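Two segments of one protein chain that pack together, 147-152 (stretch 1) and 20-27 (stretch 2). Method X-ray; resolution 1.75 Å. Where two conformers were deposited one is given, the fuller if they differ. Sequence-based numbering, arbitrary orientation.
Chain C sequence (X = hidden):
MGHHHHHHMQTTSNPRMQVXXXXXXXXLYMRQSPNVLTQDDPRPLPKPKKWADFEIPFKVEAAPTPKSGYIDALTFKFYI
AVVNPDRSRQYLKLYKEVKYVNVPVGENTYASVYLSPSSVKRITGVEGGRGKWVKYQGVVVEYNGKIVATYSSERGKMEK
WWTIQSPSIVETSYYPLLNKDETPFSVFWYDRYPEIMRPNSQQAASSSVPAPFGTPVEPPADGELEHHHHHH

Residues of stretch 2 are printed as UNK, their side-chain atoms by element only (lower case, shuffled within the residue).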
ATOM      1  N   ILE C 147     -24.548  -7.993  11.444  1.00 24.22           N
ATOM      2  CA  ILE C 147     -24.953  -6.620  11.180  1.00 23.29           C
ATOM      3  C   ILE C 147     -25.476  -5.992  12.463  1.00 27.79           C
ATOM      4  O   ILE C 147     -26.376  -6.534  13.121  1.00 31.87           O
ATOM      5  CB  ILE C 147     -26.021  -6.579  10.076  1.00 23.69           C
ATOM      6  CG1 ILE C 147     -25.446  -7.107   8.758  1.00 28.52           C
ATOM      7  CG2 ILE C 147     -26.593  -5.164   9.927  1.00 25.23           C
ATOM      8  CD1 ILE C 147     -26.487  -7.200   7.648  1.00 32.51           C
ATOM      9  N   VAL C 148     -24.911  -4.849  12.834  1.00 20.51           N
ATOM     10  CA  VAL C 148     -25.395  -4.109  13.992  1.00 24.51           C
ATOM     11  C   VAL C 148     -25.962  -2.739  13.635  1.00 27.70           C
ATOM     12  O   VAL C 148     -26.720  -2.170  14.438  1.00 29.45           O
ATOM     13  CB  VAL C 148     -24.294  -3.975  15.070  1.00 22.97           C
ATOM     14  CG1 VAL C 148     -23.900  -5.358  15.593  1.00 22.68           C
ATOM     15  CG2 VAL C 148     -23.077  -3.224  14.525  1.00 23.85           C
ATOM     16  N   ALA C 149     -25.680  -2.186  12.456  1.00 21.76           N
ATOM     17  CA  ALA C 149     -26.250  -0.887  12.125  1.00 23.70           C
ATOM     18  C   ALA C 149     -26.306  -0.743  10.614  1.00 23.32           C
ATOM     19  O   ALA C 149     -25.488  -1.318   9.894  1.00 21.91           O
ATOM     20  CB  ALA C 149     -25.454   0.277  12.745  1.00 22.09           C
ATOM     21  N   THR C 150     -27.289   0.024  10.150  1.00 21.39           N
ATOM     22  CA  THR C 150     -27.496   0.252   8.728  1.00 21.88           C
ATOM     23  C   THR C 150     -27.901   1.698   8.494  1.00 27.45           C
ATOM     24  O   THR C 150     -28.763   2.232   9.201  1.00 25.74           O
ATOM     25  CB  THR C 150     -28.576  -0.685   8.163  1.00 24.85           C
ATOM     26  OG1 THR C 150     -28.154  -2.044   8.305  1.00 26.62           O
ATOM     27  CG2 THR C 150     -28.817  -0.391   6.693  1.00 26.87           C
ATOM     28  N   TYR C 151     -27.272   2.333   7.511  1.00 20.75           N
ATOM     29  CA  TYR C 151     -27.693   3.632   7.010  1.00 19.71           C
ATOM     30  C   TYR C 151     -28.115   3.459   5.555  1.00 21.65           C
ATOM     31  O   TYR C 151     -27.490   2.697   4.816  1.00 22.59           O
ATOM     32  CB  TYR C 151     -26.576   4.686   7.093  1.00 22.47           C
ATOM     33  CG  TYR C 151     -26.730   5.720   6.002  1.00 22.14           C
ATOM     34  CD1 TYR C 151     -27.573   6.810   6.163  1.00 21.99           C
ATOM     35  CD2 TYR C 151     -26.063   5.575   4.779  1.00 22.03           C
ATOM     36  CE1 TYR C 151     -27.753   7.738   5.127  1.00 24.45           C
ATOM     37  CE2 TYR C 151     -26.231   6.484   3.754  1.00 22.11           C
ATOM     38  CZ  TYR C 151     -27.077   7.555   3.921  1.00 24.96           C
ATOM     39  OH  TYR C 151     -27.218   8.450   2.884  1.00 24.92           O
ATOM     40  N   SER C 152     -29.172   4.159   5.138  1.00 22.19           N
ATOM     41  CA  SER C 152     -29.535   4.142   3.725  1.00 22.89           C
ATOM     42  C   SER C 152     -30.093   5.496   3.326  1.00 24.71           C
ATOM     43  O   SER C 152     -30.806   6.127   4.104  1.00 23.75           O
ATOM     44  CB  SER C 152     -30.570   3.057   3.404  1.00 26.98           C
ATOM     45  OG  SER C 152     -30.963   3.147   2.037  1.00 26.42           O
ATOM     46  N   UNK C  20     -23.235  -1.866  19.909  1.00 21.93           N
ATOM     47  CA  UNK C  20     -24.212  -1.066  19.189  1.00 23.28           C
ATOM     48  C   UNK C  20     -23.538   0.154  18.583  1.00 23.91           C
ATOM     49  O   UNK C  20     -22.734   0.829  19.239  1.00 26.03           O
ATOM     50  c   UNK C  20     -25.350  -0.624  20.102  1.00 26.04           C
ATOM     51  n   UNK C  20     -27.705  -3.620  19.826  1.00 34.61           N
ATOM     52  c   UNK C  20     -26.186  -1.801  20.589  1.00 22.70           C
ATOM     53  c   UNK C  20     -26.935  -2.444  19.426  1.00 30.69           C
ATOM     54  c   UNK C  20     -27.273  -4.876  19.743  1.00 31.22           C
ATOM     55  n   UNK C  20     -26.061  -5.158  19.270  1.00 27.32           N
ATOM     56  n   UNK C  20     -28.065  -5.865  20.131  1.00 28.57           N
ATOM     57  N   UNK C  21     -23.878   0.434  17.331  1.00 21.28           N
ATOM     58  CA  UNK C  21     -23.271   1.514  16.566  1.00 19.71           C
ATOM     59  C   UNK C  21     -24.363   2.502  16.180  1.00 23.42           C
ATOM     60  O   UNK C  21     -25.358   2.128  15.548  1.00 24.11           O
ATOM     61  c   UNK C  21     -21.992   2.123  14.502  1.00 22.14           C
ATOM     62  c   UNK C  21     -21.430   0.031  15.740  1.00 18.75           C
ATOM     63  c   UNK C  21     -22.550   0.976  15.319  1.00 17.98           C
ATOM     64  N   UNK C  22     -24.197   3.754  16.583  1.00 19.90           N
ATOM     65  CA  UNK C  22     -25.108   4.824  16.206  0.50 21.55           C
ATOM     66  C   UNK C  22     -24.530   5.530  14.985  1.00 24.04           C
ATOM     67  O   UNK C  22     -23.515   6.220  15.088  1.00 22.24           O
ATOM     68  c   UNK C  22     -25.303   5.807  17.355  0.50 26.71           C
ATOM     69  o   UNK C  22     -26.143   6.873  16.952  0.50 30.08           O
ATOM     70  N   UNK C  23     -25.171   5.354  13.830  1.00 23.24           N
ATOM     71  CA  UNK C  23     -24.748   6.007  12.591  1.00 23.44           C
ATOM     72  C   UNK C  23     -25.496   7.311  12.374  1.00 27.69           C
ATOM     73  O   UNK C  23     -26.678   7.422  12.696  1.00 26.72           O
ATOM     74  c   UNK C  23     -22.745   4.037  11.137  1.00 21.36           C
ATOM     75  c   UNK C  23     -24.253   3.778  11.307  1.00 23.34           C
ATOM     76  c   UNK C  23     -25.000   5.100  11.384  1.00 21.21           C
ATOM     77  c   UNK C  23     -24.786   2.968  10.128  1.00 21.83           C
ATOM     78  N   UNK C  24     -24.801   8.299  11.817  1.00 22.39           N
ATOM     79  CA  UNK C  24     -25.484   9.451  11.257  1.00 24.07           C
ATOM     80  C   UNK C  24     -25.617   9.192   9.759  1.00 22.50           C
ATOM     81  O   UNK C  24     -25.840   8.051   9.365  1.00 27.89           O
ATOM     82  o   UNK C  24     -25.756  10.426  15.094  1.00 36.76           O
ATOM     83  c   UNK C  24     -24.500  10.941  13.113  1.00 29.30           C
ATOM     84  c   UNK C  24     -24.741  10.749  11.590  1.00 26.93           C
ATOM     85  o   UNK C  24     -26.831  11.398  13.439  1.00 31.14           O
ATOM     86  c   UNK C  24     -25.788  10.921  13.940  1.00 38.99           C
ATOM     87  N   UNK C  25     -25.527  10.206   8.918  1.00 23.26           N
ATOM     88  CA  UNK C  25     -25.720   9.987   7.490  1.00 24.64           C
ATOM     89  C   UNK C  25     -24.383  10.005   6.762  1.00 21.94           C
ATOM     90  O   UNK C  25     -23.455  10.710   7.161  1.00 22.76           O
ATOM     91  c   UNK C  25     -28.016  11.111   7.562  1.00 31.39           C
ATOM     92  c   UNK C  25     -30.313  12.113   7.389  1.00 43.97           C
ATOM     93  n   UNK C  25     -31.141  13.077   6.604  1.00 47.43           N
ATOM     94  c   UNK C  25     -28.898  12.119   6.847  1.00 37.93           C
ATOM     95  c   UNK C  25     -26.639  11.054   6.895  1.00 28.94           C
ATOM     96  N   UNK C  26     -24.303   9.234   5.676  1.00 19.14           N
ATOM     97  CA  UNK C  26     -23.183   9.360   4.741  1.00 18.46           C
ATOM     98  C   UNK C  26     -23.334  10.646   3.937  1.00 21.73           C
ATOM     99  O   UNK C  26     -24.359  10.854   3.275  1.00 22.90           O
ATOM    100  c   UNK C  26     -22.022   6.994   1.900  1.00 17.58           C
ATOM    101  c   UNK C  26     -23.137   8.158   3.795  1.00 18.97           C
ATOM    102  c   UNK C  26     -21.852   8.043   2.974  1.00 19.50           C
ATOM    103  c   UNK C  26     -20.630   7.714   3.854  1.00 19.58           C
ATOM    104  N   UNK C  27     -22.318  11.506   3.989  1.00 17.67           N
ATOM    105  CA  UNK C  27     -22.276  12.755   3.239  1.00 18.78           C
ATOM    106  C   UNK C  27     -21.129  12.717   2.242  1.00 21.24           C
ATOM    107  O   UNK C  27     -20.067  12.177   2.534  1.00 21.31           O
ATOM    108  c   UNK C  27     -22.076  13.959   4.154  1.00 22.88           C
ATOM    109  o   UNK C  27     -23.224  14.180   4.950  1.00 25.38           O
TER
HETATM  110  O   HOH W   1     -26.334  -0.826  16.777  1.00 29.12           O

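Position 20 carries seven side-chain atoms. Three carbons run in a row to a nitrogen, and beyond it lies a carbon bearing two more nitrogens. That planar end is a guanidinium, and one of its two end nitrogens comes near Val148 CG1. This is Arg20. Its CA-to-CB bond points away from stretch 1, but the chain bends back at chi1 and chi2, both m. The guanidinium thereby comes near Val148, with Arg20 NH1 4.3 Å from Val148 CG1. This is a loose contact. NH1 is hydrogen-bonded to a residue adjoining the stretches.

Position 21 has three side-chain carbons, one of them carrying the other two. They pack against the side chains of Val148 and Ala149. A fork directly at CB without oxygen is valine, so this is Val21. Its side chain points toward stretch 1. Val21 CG2 lies 3.8 Å from Val148 CG2, and Val21 CB lies 3.9 Å from Ala149 CB. The small Ala149 methyl also rests against the backbone, with Ala149 CB 3.4 Å from Val21 O.

Position 22 has one carbon followed by one oxygen. It points away and makes no contact with stretch 1. That is serine, Ser22. Two conformers were deposited.

Position 23 has four side-chain carbons, forked at the second. One end carbon reaches Ala149 and Tyr151. The fork one atom beyond CB identifies leucine, Leu23. It points toward stretch 1 with chi1 m and chi2 t. One methyl does most of the reaching: Leu23 CD1 is 3.8 Å from Ala149 CB and 3.9 Å from Tyr151 CB. The same Leu23 CD1 is 3.7 Å from Tyr151 N, so it also packs on the backbone between those two side chains.

Position 24 has three carbons, the third carrying two oxygens. The side chain points away, and the backbone makes the contact, with O 3.8 Å from Tyr151 CD1. This carboxylate on a two-carbon stem is glutamate, Glu24.

Position 25 has four carbons in a row ending in nitrogen. Its CA-to-CB bond runs sideways and its end leads away. The near part stays in contact, with CB 3.9 Å from Tyr151 CE1. This is lysine, Lys25.

Position 26 again has four carbons forked at the second. Its CB approaches Tyr151 CE2 at 3.5 Å. It is Leu26. Its rotamer differs from that of Leu23: chi1 is t and chi2 p. Leu26 N and Lys25 C lie over one face of the tyrosine ring.

Position 27 has one carbon and one oxygen. It points away and touches nothing in stretch 1. It is Ser27.

The strands run nearly parallel, 6° apart, with axes 5.9 Å apart at closest approach. No direct hydrogen bond joins the stretches. Water 1 bridges them instead, accepting from Val21 N at 2.8 Å and donating to Val148 O at 2.7 Å. Apart from this bridge the contact is mainly apolar: Val148 and Ala149 meet Val21, Leu23 packs on Ala149 and Tyr151, and the Tyr151 ring covers the chain at Lys25 and Leu26. The two stretches bury 420 Å² between them, both sides summed.

Stretch 2, residues 20-27: RVSLEKLS
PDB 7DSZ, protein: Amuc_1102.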